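Periplasmic binding protein (Agrobacterium tumefaciens str. B6, PDB 5L9G) binds the opine mannopine as a periplasmic solute-binding protein and probably delivers it to an ABC transporter for uptake. Local coordinates at residues A[44-50]-A[268-273]; A[84-88]-A[112-116]; A[136-140]-A[243-247]. One frame throughout, in Å; residues are numbered along the deposited sequence.

Contact 1 of 3, residues A[44-50]-A[268-273]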
ATOM      1  N   ALA A  44       3.023  -9.957  19.942  1.00 50.66           N
ATOM      2  CA  ALA A  44       4.073 -10.918  19.544  1.00 51.60           C
ATOM      3  C   ALA A  44       5.349 -10.739  20.374  1.00 57.68           C
ATOM      4  O   ALA A  44       5.914 -11.731  20.839  1.00 59.38           O
ATOM      5  CB  ALA A  44       4.386 -10.813  18.059  1.00 51.40           C
ATOM      6  N   ALA A  45       5.787  -9.479  20.590  1.00 55.20           N
ATOM      7  CA  ALA A  45       6.966  -9.196  21.418  1.00 57.02           C
ATOM      8  C   ALA A  45       6.734  -9.613  22.876  1.00 63.23           C
ATOM      9  O   ALA A  45       7.678 -10.097  23.505  1.00 65.52           O
ATOM     10  CB  ALA A  45       7.341  -7.725  21.343  1.00 56.65           C
ATOM     11  N   LYS A  46       5.476  -9.480  23.390  1.00 59.19           N
ATOM     12  CA  LYS A  46       5.094  -9.892  24.756  1.00 61.82           C
ATOM     13  C   LYS A  46       5.229 -11.427  24.886  1.00 66.30           C
ATOM     14  O   LYS A  46       5.827 -11.917  25.841  1.00 66.96           O
ATOM     15  CB  LYS A  46       3.646  -9.453  25.077  1.00 63.72           C
ATOM     16  CG  LYS A  46       3.281  -9.588  26.560  1.00 88.51           C
ATOM     17  CD  LYS A  46       1.817  -9.963  26.769  1.00101.55           C
ATOM     18  CE  LYS A  46       0.954  -8.777  27.127  1.00112.75           C
ATOM     19  NZ  LYS A  46      -0.409  -9.200  27.543  1.00122.30           N
ATOM     20  N   ALA A  47       4.708 -12.172  23.888  1.00 62.16           N
ATOM     21  CA  ALA A  47       4.761 -13.634  23.840  1.00 63.52           C
ATOM     22  C   ALA A  47       6.189 -14.182  23.773  1.00 69.05           C
ATOM     23  O   ALA A  47       6.466 -15.205  24.412  1.00 72.03           O
ATOM     24  CB  ALA A  47       3.943 -14.147  22.671  1.00 63.42           C
ATOM     25  N   LEU A  48       7.097 -13.508  23.025  1.00 62.26           N
ATOM     26  CA  LEU A  48       8.495 -13.958  22.909  1.00 63.95           C
ATOM     27  C   LEU A  48       9.374 -13.404  24.029  1.00 69.06           C
ATOM     28  O   LEU A  48      10.545 -13.777  24.122  1.00 70.11           O
ATOM     29  CB  LEU A  48       9.118 -13.563  21.559  1.00 63.06           C
ATOM     30  CG  LEU A  48       8.486 -14.084  20.281  1.00 66.02           C
ATOM     31  CD1 LEU A  48       8.988 -13.288  19.109  1.00 64.80           C
ATOM     32  CD2 LEU A  48       8.769 -15.566  20.074  1.00 68.96           C
ATOM     33  N   ASN A  49       8.822 -12.470  24.826  1.00 65.90           N
ATOM     34  CA  ASN A  49       9.495 -11.754  25.914  1.00 67.38           C
ATOM     35  C   ASN A  49      10.729 -10.982  25.371  1.00 72.11           C
ATOM     36  O   ASN A  49      11.860 -11.152  25.839  1.00 73.55           O
ATOM     37  CB  ASN A  49       9.795 -12.691  27.103  1.00 71.55           C
ATOM     38  CG  ASN A  49      10.263 -11.972  28.328  1.00 85.52           C
ATOM     39  OD1 ASN A  49       9.551 -11.143  28.903  1.00 77.43           O
ATOM     40  ND2 ASN A  49      11.509 -12.204  28.664  1.00 78.45           N
ATOM     41  N   ILE A  50      10.487 -10.169  24.324  1.00 67.64           N
ATOM     42  CA  ILE A  50      11.505  -9.343  23.658  1.00 66.97           C
ATOM     43  C   ILE A  50      11.088  -7.859  23.675  1.00 66.71           C
ATOM     44  O   ILE A  50       9.906  -7.554  23.860  1.00 64.74           O
ATOM     45  CB  ILE A  50      11.846  -9.847  22.218  1.00 70.30           C
ATOM     46  CG1 ILE A  50      10.675  -9.639  21.234  1.00 68.02           C
ATOM     47  CG2 ILE A  50      12.344 -11.304  22.207  1.00 74.41           C
ATOM     48  CD1 ILE A  50      11.093  -9.399  19.778  1.00 78.05           C
ATOM     49  N   ARG A 268      12.712 -14.348  14.465  1.00 61.26           N
ATOM     50  CA  ARG A 268      11.802 -14.949  15.453  1.00 60.78           C
ATOM     51  C   ARG A 268      10.559 -14.075  15.611  1.00 60.17           C
ATOM     52  O   ARG A 268       9.446 -14.591  15.683  1.00 59.26           O
ATOM     53  CB  ARG A 268      12.478 -15.099  16.834  1.00 61.67           C
ATOM     54  CG  ARG A 268      13.648 -16.057  16.904  1.00 74.10           C
ATOM     55  CD  ARG A 268      13.851 -16.600  18.321  1.00 76.57           C
ATOM     56  NE  ARG A 268      14.041 -15.545  19.320  1.00 74.50           N
ATOM     57  CZ  ARG A 268      13.288 -15.385  20.407  1.00 87.93           C
ATOM     58  NH1 ARG A 268      12.272 -16.205  20.648  1.00 75.77           N
ATOM     59  NH2 ARG A 268      13.553 -14.411  21.268  1.00 76.72           N
ATOM     60  N   PHE A 269      10.762 -12.751  15.665  1.00 55.11           N
ATOM     61  CA  PHE A 269       9.708 -11.748  15.841  1.00 52.36           C
ATOM     62  C   PHE A 269       8.743 -11.767  14.648  1.00 54.23           C
ATOM     63  O   PHE A 269       7.523 -11.867  14.835  1.00 52.65           O
ATOM     64  CB  PHE A 269      10.347 -10.368  16.066  1.00 53.04           C
ATOM     65  CG  PHE A 269       9.438  -9.246  16.534  1.00 51.33           C
ATOM     66  CD1 PHE A 269       8.271  -9.518  17.249  1.00 53.26           C
ATOM     67  CD2 PHE A 269       9.799  -7.920  16.344  1.00 51.84           C
ATOM     68  CE1 PHE A 269       7.456  -8.473  17.723  1.00 51.92           C
ATOM     69  CE2 PHE A 269       8.976  -6.878  16.802  1.00 51.79           C
ATOM     70  CZ  PHE A 269       7.810  -7.163  17.486  1.00 48.79           C
ATOM     71  N   LEU A 270       9.302 -11.782  13.422  1.00 52.10           N
ATOM     72  CA  LEU A 270       8.522 -11.865  12.182  1.00 50.61           C
ATOM     73  C   LEU A 270       7.726 -13.175  12.097  1.00 54.02           C
ATOM     74  O   LEU A 270       6.563 -13.134  11.711  1.00 51.15           O
ATOM     75  CB  LEU A 270       9.419 -11.672  10.947  1.00 50.88           C
ATOM     76  CG  LEU A 270       8.743 -11.810   9.565  1.00 55.01           C
ATOM     77  CD1 LEU A 270       7.537 -10.891   9.427  1.00 53.42           C
ATOM     78  CD2 LEU A 270       9.735 -11.602   8.453  1.00 59.18           C
ATOM     79  N   LYS A 271       8.326 -14.318  12.492  1.00 54.49           N
ATOM     80  CA  LYS A 271       7.634 -15.618  12.480  1.00 55.22           C
ATOM     81  C   LYS A 271       6.427 -15.547  13.434  1.00 57.82           C
ATOM     82  O   LYS A 271       5.302 -15.871  13.035  1.00 56.18           O
ATOM     83  CB  LYS A 271       8.590 -16.767  12.884  1.00 60.00           C
ATOM     84  CG  LYS A 271       7.963 -18.155  12.773  1.00 63.53           C
ATOM     85  CD  LYS A 271       8.998 -19.287  12.907  1.00 69.16           C
ATOM     86  CE  LYS A 271       8.370 -20.626  12.613  1.00 77.30           C
ATOM     87  NZ  LYS A 271       9.368 -21.623  12.136  1.00 90.68           N
ATOM     88  N   GLU A 272       6.656 -15.057  14.661  1.00 54.72           N
ATOM     89  CA  GLU A 272       5.604 -14.927  15.663  1.00 54.24           C
ATOM     90  C   GLU A 272       4.464 -13.996  15.208  1.00 52.69           C
ATOM     91  O   GLU A 272       3.314 -14.417  15.225  1.00 51.41           O
ATOM     92  CB  GLU A 272       6.191 -14.461  17.014  1.00 56.66           C
ATOM     93  CG  GLU A 272       5.244 -14.571  18.208  1.00 62.65           C
ATOM     94  CD  GLU A 272       4.789 -15.962  18.620  1.00 72.72           C
ATOM     95  OE1 GLU A 272       5.486 -16.947  18.296  1.00 64.77           O
ATOM     96  OE2 GLU A 272       3.747 -16.066  19.302  1.00 68.91           O
ATOM     97  N   MET A 273       4.771 -12.750  14.798  1.00 48.55           N
ATOM     98  CA  MET A 273       3.739 -11.773  14.404  1.00 46.03           C
ATOM     99  C   MET A 273       2.897 -12.182  13.164  1.00 49.06           C
ATOM    100  O   MET A 273       1.802 -11.635  12.969  1.00 47.25           O
ATOM    101  CB  MET A 273       4.326 -10.361  14.221  1.00 46.82           C
ATOM    102  CG  MET A 273       5.098 -10.155  12.918  1.00 49.38           C
ATOM    103  SD  MET A 273       5.693  -8.456  12.738  1.00 51.46           S
ATOM    104  CE  MET A 273       6.947  -8.399  14.043  1.00 50.73           C
TER

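Contact 2 of 3, residues A[84-88]-A[112-116]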
ATOM      1  N   GLU A  84       9.308  -5.177  -3.383  1.00 47.36           N
ATOM      2  CA  GLU A  84      10.129  -6.337  -3.030  1.00 49.74           C
ATOM      3  C   GLU A  84      11.111  -6.748  -4.163  1.00 55.86           C
ATOM      4  O   GLU A  84      12.293  -6.919  -3.857  1.00 57.12           O
ATOM      5  CB  GLU A  84       9.252  -7.516  -2.548  1.00 50.97           C
ATOM      6  CG  GLU A  84      10.048  -8.728  -2.078  1.00 62.18           C
ATOM      7  CD  GLU A  84      10.388  -9.792  -3.114  1.00 64.69           C
ATOM      8  OE1 GLU A  84      11.253 -10.631  -2.789  1.00 64.68           O
ATOM      9  OE2 GLU A  84       9.767  -9.843  -4.201  1.00 56.76           O
ATOM     10  N   PRO A  85      10.700  -6.859  -5.451  1.00 52.74           N
ATOM     11  CA  PRO A  85      11.684  -7.251  -6.482  1.00 54.74           C
ATOM     12  C   PRO A  85      12.873  -6.293  -6.619  1.00 59.11           C
ATOM     13  O   PRO A  85      14.012  -6.763  -6.616  1.00 59.43           O
ATOM     14  CB  PRO A  85      10.846  -7.344  -7.760  1.00 55.69           C
ATOM     15  CG  PRO A  85       9.426  -7.555  -7.286  1.00 56.91           C
ATOM     16  CD  PRO A  85       9.342  -6.729  -6.031  1.00 52.00           C
ATOM     17  N   GLN A  86      12.627  -4.963  -6.687  1.00 54.09           N
ATOM     18  CA  GLN A  86      13.723  -3.990  -6.824  1.00 55.68           C
ATOM     19  C   GLN A  86      14.589  -3.885  -5.557  1.00 57.28           C
ATOM     20  O   GLN A  86      15.803  -3.692  -5.680  1.00 57.47           O
ATOM     21  CB  GLN A  86      13.231  -2.615  -7.309  1.00 56.56           C
ATOM     22  CG  GLN A  86      12.322  -1.829  -6.354  1.00 57.41           C
ATOM     23  CD  GLN A  86      11.939  -0.486  -6.932  1.00 69.00           C
ATOM     24  OE1 GLN A  86      12.709   0.164  -7.658  1.00 65.16           O
ATOM     25  NE2 GLN A  86      10.725  -0.061  -6.658  1.00 55.50           N
ATOM     26  N   ALA A  87      13.982  -4.050  -4.355  1.00 53.15           N
ATOM     27  CA  ALA A  87      14.730  -4.038  -3.086  1.00 52.86           C
ATOM     28  C   ALA A  87      15.643  -5.267  -3.011  1.00 58.94           C
ATOM     29  O   ALA A  87      16.826  -5.131  -2.672  1.00 59.94           O
ATOM     30  CB  ALA A  87      13.772  -4.009  -1.901  1.00 50.47           C
ATOM     31  N   LYS A  88      15.114  -6.454  -3.385  1.00 56.01           N
ATOM     32  CA  LYS A  88      15.877  -7.712  -3.412  1.00 59.44           C
ATOM     33  C   LYS A  88      17.046  -7.638  -4.419  1.00 66.31           C
ATOM     34  O   LYS A  88      18.151  -8.086  -4.105  1.00 67.43           O
ATOM     35  CB  LYS A  88      14.939  -8.895  -3.741  1.00 61.01           C
ATOM     36  CG  LYS A  88      15.627 -10.265  -3.724  1.00 66.25           C
ATOM     37  CD  LYS A  88      14.649 -11.407  -3.466  1.00 68.89           C
ATOM     38  CE  LYS A  88      13.759 -11.757  -4.624  1.00 71.69           C
ATOM     39  NZ  LYS A  88      12.637 -12.619  -4.183  1.00 77.75           N
ATOM     40  N   THR A 112       7.552 -14.536  -0.532  1.00 53.93           N
ATOM     41  CA  THR A 112       8.731 -14.792  -1.375  1.00 56.72           C
ATOM     42  C   THR A 112       9.844 -15.268  -0.444  1.00 63.08           C
ATOM     43  O   THR A 112       9.606 -15.375   0.764  1.00 61.97           O
ATOM     44  CB  THR A 112       9.150 -13.517  -2.157  1.00 59.65           C
ATOM     45  OG1 THR A 112       9.791 -12.604  -1.261  1.00 53.84           O
ATOM     46  CG2 THR A 112       7.984 -12.833  -2.888  1.00 53.08           C
ATOM     47  N   ASP A 113      11.068 -15.507  -0.978  1.00 61.81           N
ATOM     48  CA  ASP A 113      12.206 -15.894  -0.128  1.00 62.85           C
ATOM     49  C   ASP A 113      12.693 -14.720   0.759  1.00 63.29           C
ATOM     50  O   ASP A 113      13.555 -14.927   1.612  1.00 61.88           O
ATOM     51  CB  ASP A 113      13.370 -16.418  -0.998  1.00 67.37           C
ATOM     52  CG  ASP A 113      13.946 -15.438  -2.017  1.00 73.49           C
ATOM     53  OD1 ASP A 113      13.572 -14.243  -1.979  1.00 70.28           O
ATOM     54  OD2 ASP A 113      14.785 -15.863  -2.836  1.00 81.20           O
ATOM     55  N   SER A 114      12.149 -13.491   0.541  1.00 57.72           N
ATOM     56  CA  SER A 114      12.578 -12.276   1.242  1.00 55.93           C
ATOM     57  C   SER A 114      11.436 -11.423   1.800  1.00 55.44           C
ATOM     58  O   SER A 114      11.678 -10.304   2.252  1.00 53.61           O
ATOM     59  CB  SER A 114      13.415 -11.428   0.287  1.00 59.06           C
ATOM     60  OG  SER A 114      14.506 -12.177  -0.225  1.00 66.80           O
ATOM     61  N   PHE A 115      10.202 -11.926   1.762  1.00 50.19           N
ATOM     62  CA  PHE A 115       9.027 -11.141   2.139  1.00 47.52           C
ATOM     63  C   PHE A 115       7.890 -12.040   2.590  1.00 52.50           C
ATOM     64  O   PHE A 115       7.621 -13.065   1.945  1.00 51.34           O
ATOM     65  CB  PHE A 115       8.601 -10.330   0.893  1.00 47.12           C
ATOM     66  CG  PHE A 115       7.296  -9.561   0.902  1.00 44.65           C
ATOM     67  CD1 PHE A 115       6.101 -10.182   0.555  1.00 44.46           C
ATOM     68  CD2 PHE A 115       7.276  -8.202   1.185  1.00 45.29           C
ATOM     69  CE1 PHE A 115       4.895  -9.460   0.535  1.00 43.35           C
ATOM     70  CE2 PHE A 115       6.081  -7.480   1.145  1.00 45.08           C
ATOM     71  CZ  PHE A 115       4.902  -8.115   0.803  1.00 42.11           C
ATOM     72  N   VAL A 116       7.205 -11.629   3.668  1.00 48.97           N
ATOM     73  CA  VAL A 116       6.029 -12.315   4.212  1.00 47.82           C
ATOM     74  C   VAL A 116       4.886 -11.292   4.258  1.00 47.23           C
ATOM     75  O   VAL A 116       4.989 -10.286   4.970  1.00 45.89           O
ATOM     76  CB  VAL A 116       6.257 -12.989   5.603  1.00 52.19           C
ATOM     77  CG1 VAL A 116       4.972 -13.653   6.095  1.00 52.18           C
ATOM     78  CG2 VAL A 116       7.384 -14.015   5.557  1.00 54.07           C
TER

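Contact 3 of 3, residues A[136-140]-A[243-247]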
ATOM      1  N   GLY A 136     -20.049  11.995  -7.329  1.00 35.31           N
ATOM      2  CA  GLY A 136     -18.602  12.098  -7.440  1.00 33.09           C
ATOM      3  C   GLY A 136     -18.035  11.166  -8.499  1.00 35.53           C
ATOM      4  O   GLY A 136     -18.780  10.420  -9.146  1.00 33.40           O
ATOM      5  N   PRO A 137     -16.705  11.211  -8.708  1.00 33.45           N
ATOM      6  CA  PRO A 137     -16.087  10.303  -9.699  1.00 33.53           C
ATOM      7  C   PRO A 137     -16.182   8.845  -9.231  1.00 39.78           C
ATOM      8  O   PRO A 137     -15.844   8.535  -8.080  1.00 39.07           O
ATOM      9  CB  PRO A 137     -14.630  10.772  -9.749  1.00 35.40           C
ATOM     10  CG  PRO A 137     -14.379  11.423  -8.392  1.00 38.74           C
ATOM     11  CD  PRO A 137     -15.699  12.071  -8.041  1.00 35.14           C
ATOM     12  N   LYS A 138     -16.618   7.949 -10.111  1.00 37.95           N
ATOM     13  CA  LYS A 138     -16.763   6.547  -9.707  1.00 38.47           C
ATOM     14  C   LYS A 138     -15.881   5.580 -10.517  1.00 40.07           C
ATOM     15  O   LYS A 138     -16.117   4.372 -10.490  1.00 38.96           O
ATOM     16  CB  LYS A 138     -18.248   6.151  -9.745  1.00 43.53           C
ATOM     17  CG  LYS A 138     -19.086   6.879  -8.678  1.00 61.06           C
ATOM     18  CD  LYS A 138     -20.571   6.672  -8.860  1.00 74.43           C
ATOM     19  CE  LYS A 138     -21.386   7.460  -7.858  1.00 87.14           C
ATOM     20  NZ  LYS A 138     -21.410   6.818  -6.518  1.00 99.64           N
ATOM     21  N   SER A 139     -14.887   6.117 -11.252  1.00 35.03           N
ATOM     22  CA  SER A 139     -13.975   5.366 -12.133  1.00 33.60           C
ATOM     23  C   SER A 139     -12.740   6.215 -12.380  1.00 35.28           C
ATOM     24  O   SER A 139     -12.768   7.423 -12.115  1.00 33.46           O
ATOM     25  CB  SER A 139     -14.651   5.077 -13.483  1.00 35.17           C
ATOM     26  OG  SER A 139     -14.681   6.225 -14.328  1.00 34.99           O
ATOM     27  N   MET A 140     -11.650   5.605 -12.903  1.00 32.73           N
ATOM     28  CA  MET A 140     -10.442   6.388 -13.214  1.00 33.89           C
ATOM     29  C   MET A 140     -10.687   7.362 -14.367  1.00 36.44           C
ATOM     30  O   MET A 140     -10.125   8.458 -14.352  1.00 35.33           O
ATOM     31  CB  MET A 140      -9.254   5.494 -13.557  1.00 36.23           C
ATOM     32  CG  MET A 140      -8.592   4.920 -12.365  1.00 38.52           C
ATOM     33  SD  MET A 140      -8.139   6.141 -11.096  1.00 39.32           S
ATOM     34  CE  MET A 140      -7.792   5.013  -9.794  1.00 35.78           C
ATOM     35  N   THR A 243     -15.137   4.542  -3.476  1.00 29.69           N
ATOM     36  CA  THR A 243     -15.568   3.339  -4.188  1.00 29.71           C
ATOM     37  C   THR A 243     -14.363   2.410  -4.356  1.00 32.59           C
ATOM     38  O   THR A 243     -13.222   2.871  -4.394  1.00 31.68           O
ATOM     39  CB  THR A 243     -16.172   3.718  -5.575  1.00 34.86           C
ATOM     40  OG1 THR A 243     -16.532   2.533  -6.254  1.00 36.43           O
ATOM     41  CG2 THR A 243     -15.192   4.495  -6.471  1.00 34.70           C
ATOM     42  N   PHE A 244     -14.623   1.112  -4.523  1.00 30.42           N
ATOM     43  CA  PHE A 244     -13.557   0.157  -4.845  1.00 30.58           C
ATOM     44  C   PHE A 244     -13.470  -0.001  -6.377  1.00 33.55           C
ATOM     45  O   PHE A 244     -12.592  -0.730  -6.855  1.00 33.00           O
ATOM     46  CB  PHE A 244     -13.820  -1.216  -4.195  1.00 32.91           C
ATOM     47  CG  PHE A 244     -13.516  -1.244  -2.711  1.00 33.18           C
ATOM     48  CD1 PHE A 244     -12.226  -1.493  -2.253  1.00 35.33           C
ATOM     49  CD2 PHE A 244     -14.524  -1.044  -1.775  1.00 33.16           C
ATOM     50  CE1 PHE A 244     -11.946  -1.524  -0.873  1.00 34.10           C
ATOM     51  CE2 PHE A 244     -14.244  -1.069  -0.404  1.00 34.54           C
ATOM     52  CZ  PHE A 244     -12.960  -1.307   0.040  1.00 32.32           C
ATOM     53  N   ASN A 245     -14.395   0.650  -7.152  1.00 31.55           N
ATOM     54  CA  ASN A 245     -14.353   0.540  -8.621  1.00 32.07           C
ATOM     55  C   ASN A 245     -13.025   1.088  -9.150  1.00 32.65           C
ATOM     56  O   ASN A 245     -12.636   2.198  -8.770  1.00 31.07           O
ATOM     57  CB  ASN A 245     -15.516   1.293  -9.277  1.00 34.73           C
ATOM     58  CG  ASN A 245     -15.629   0.966 -10.745  1.00 53.69           C
ATOM     59  OD1 ASN A 245     -15.810  -0.200 -11.130  1.00 50.74           O
ATOM     60  ND2 ASN A 245     -15.392   1.956 -11.597  1.00 47.53           N
ATOM     61  N   ASP A 246     -12.313   0.292  -9.967  1.00 31.02           N
ATOM     62  CA  ASP A 246     -10.989   0.647 -10.529  1.00 31.73           C
ATOM     63  C   ASP A 246      -9.882   0.742  -9.479  1.00 33.60           C
ATOM     64  O   ASP A 246      -8.807   1.288  -9.760  1.00 34.24           O
ATOM     65  CB  ASP A 246     -11.043   1.944 -11.367  1.00 32.75           C
ATOM     66  CG  ASP A 246     -11.588   1.785 -12.758  1.00 38.43           C
ATOM     67  OD1 ASP A 246     -11.680   0.618 -13.238  1.00 37.07           O
ATOM     68  OD2 ASP A 246     -11.892   2.818 -13.389  1.00 39.43           O
ATOM     69  N   ALA A 247     -10.124   0.224  -8.258  1.00 30.51           N
ATOM     70  CA  ALA A 247      -9.071   0.266  -7.249  1.00 29.83           C
ATOM     71  C   ALA A 247      -8.033  -0.847  -7.522  1.00 34.14           C
ATOM     72  O   ALA A 247      -8.332  -1.853  -8.175  1.00 33.26           O
ATOM     73  CB  ALA A 247      -9.659   0.115  -5.850  1.00 30.25           C
TER

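Contact 1 of 3, residues A[44-50]-A[268-273]
Ile50 and Phe269 meet with a methyl group laid on a ring. Ile50 CD1 lies 3.9 Å from the centroid of the Phe269 ring, 21° off the ring normal. This is a CH-pi contact, displaced toward the CG side of the ring. The opposite face is covered by Met273 of the same helix. Its CE methyl sits over the ring centre, so the ring is held between two methyl groups. Phe269 CG is anti to the backbone N (chi1 -168°), which brings the far end of the ring toward helix 30-48. Ala44 CB stands at the ring edge, near its plane, 3.9 Å from Phe269 CE1. Ala45 CB touches the same CE1 atom at 3.7 Å.

Leu48 fills the groove between Phe269 and Glu272. Its CD1 methyl lies 3.7 Å from Glu272 CB and equally close to Phe269 CA. Leu48 and Glu272 run past each other in opposite directions. The Glu272 chain bends at chi2, and its carboxylate turns to Tyr278 and Lys275. Nearer the surface, the Arg268 guanidinium reaches across to Leu48 and Ile50, at the end of helix 30-48. Arg268 NH1 is 3.6 Å from Leu48 CD2, and Arg268 NH2 is 3.5 Å from Ile50 CG2. Both approaches are oblique. At the buried end, Ala44 CB packs 3.9 Å from Met273 CB.

The axes of segments 44-48 and 268-273 approach to 9.3 Å at an angle of 116°. Asn49 has left the helix with positive phi and ends it in a Schellman motif, after which Ile50 folds back onto Phe269. Phe269 and Met273 also touch Val23 and Ile25 of strand 23-27, respectively. This is helix-helix packing beside the sheet of an alpha/beta lobe, as in periplasmic solute-binding proteins.

Contact 2 of 3, residues A[84-88]-A[112-116]
The first turn of helix 84-89 faces a tight turn leading into strand 115-128, with the CA atoms of Glu84 and Phe115 7.1 Å apart. Glu84 and Lys88 stand one turn apart on the helix and both reach toward this turn.

The Glu84 chain bends at chi2 (-90°) and meets Thr112, which comes from the opposite direction. Thr112 OG1 gives a weak hydrogen bond to Glu84 OE1, 2.9 Å long. The Thr112 CG2 methyl lies near the other carboxylate oxygen, OE2. Lower on the chain, Glu84 CG rests 3.7 Å from Phe115 CB. Both side chains also touch Ile79 of strand 76-80.

Lys88 NZ bridges two acids. It binds Glu84 OE1 at 2.8 Å, on the syn lone pair of that oxygen. It binds Asp113 OD1 at 2.9 Å, coming from above the Asp113 carboxylate plane. Together the three residues form a salt-bridge network across the contact. The bend of the Lys88 chain at chi3 (74°) turns the amine toward both acids. Glu84 OE1 and Asp113 OD1 are only 4.4 Å apart, and the lysine charge probably offsets their repulsion.

The turn itself is an ST turn. Thr112 OG1 accepts from Ser114 N, while Thr112 N bonds to Phe115 O and closes the hairpin between strands 111-112 and 115-128. Thr112 OG1 therefore serves both the turn and the helix.

Ser114 OG donates to Asp113 OD1 from the opposite face of the carboxylate to Lys88 NZ. The two donors should restrain the rotation of that carboxylate. Asp113 is on the exposed side. The aliphatic part of Lys88 lies along the serine, with CD 3.3 Å from Ser114 OG. The nearest atoms of the Phe115 side chain and bound mannopine are about 7 Å apart.

Contact 3 of 3, residues A[136-140]-A[243-247]
Asp246 and Met140 make the tight, buried part of this contact. Met140 N donates to Asp246 OD2 at 2.8 Å and almost straight, with an N-H...O angle of 174°. The bond uses the anti lone pair of OD2, the one away from the other oxygen. Asp246 CG is anti to its own carbonyl carbon, and the carboxylate thereby reaches the first residue of helix 140-144. OD2 also lies 3.5 Å from Ser139 CA. The other oxygen, OD1, forms a salt bridge with Arg174, so both carboxylate oxygens are engaged. The Met140 and Asp246 side chains lie alongside each other, pointing opposite ways, with Met140 CG 4.0 Å from Asp246 CB. Met140 also packs on Ile125 of strand 115-128 and on Leu168 of helix 162-169.

Ser139 is the N-cap of helix 140-144, and its OG caps the N of Asp142. The acid of Asp246 thus meets a helix N-terminus, where its negative charge is probably favoured. In segment 243-247, Phe244 to Ala247 form a type II beta turn, closed by Ala247 N bonded to Phe244 O. Thr243 OG1 accepts from Asn245 N, an ST turn that leads into it. This corner breaks the long strand 240-256.

Toward solvent the contact is looser. Asn245 ND2 donates to Lys138 O at 2.8 Å, but the bond is bent to 144°. It lies in the carbonyl plane, on a lone pair, yet is tilted 25° from the asparagine amide plane. Asn245 OD1 takes a weak hydrogen bond from Arg174. Thr243 CG2 makes only a distant touch, 4.1 Å from Lys138 O. The Lys138 side chain is exposed, and comes no nearer than 4.8 Å to segment 243-247.

Contacts 1 and 2 lie about 21 Å apart between centres, with nearest atoms about 4 Å apart. Contact 3 is on the opposite side of the chain's centre, with its centre about 39 Å from that of contact 1 and about 30 Å from that of contact 2. Along the chain, contact 1 brackets the other two, and contact 2 closes before contact 3 opens. Contacts 2 and 3 reach one sheet through the neighbouring strands 115-128 and 240-256. Strand 240-256 is followed in the chain by helix 263-273 of contact 1. The long strands therefore connect distant ends of the protein, with mannopine bound in the cleft between the lobes, as is usual for periplasmic binding proteins.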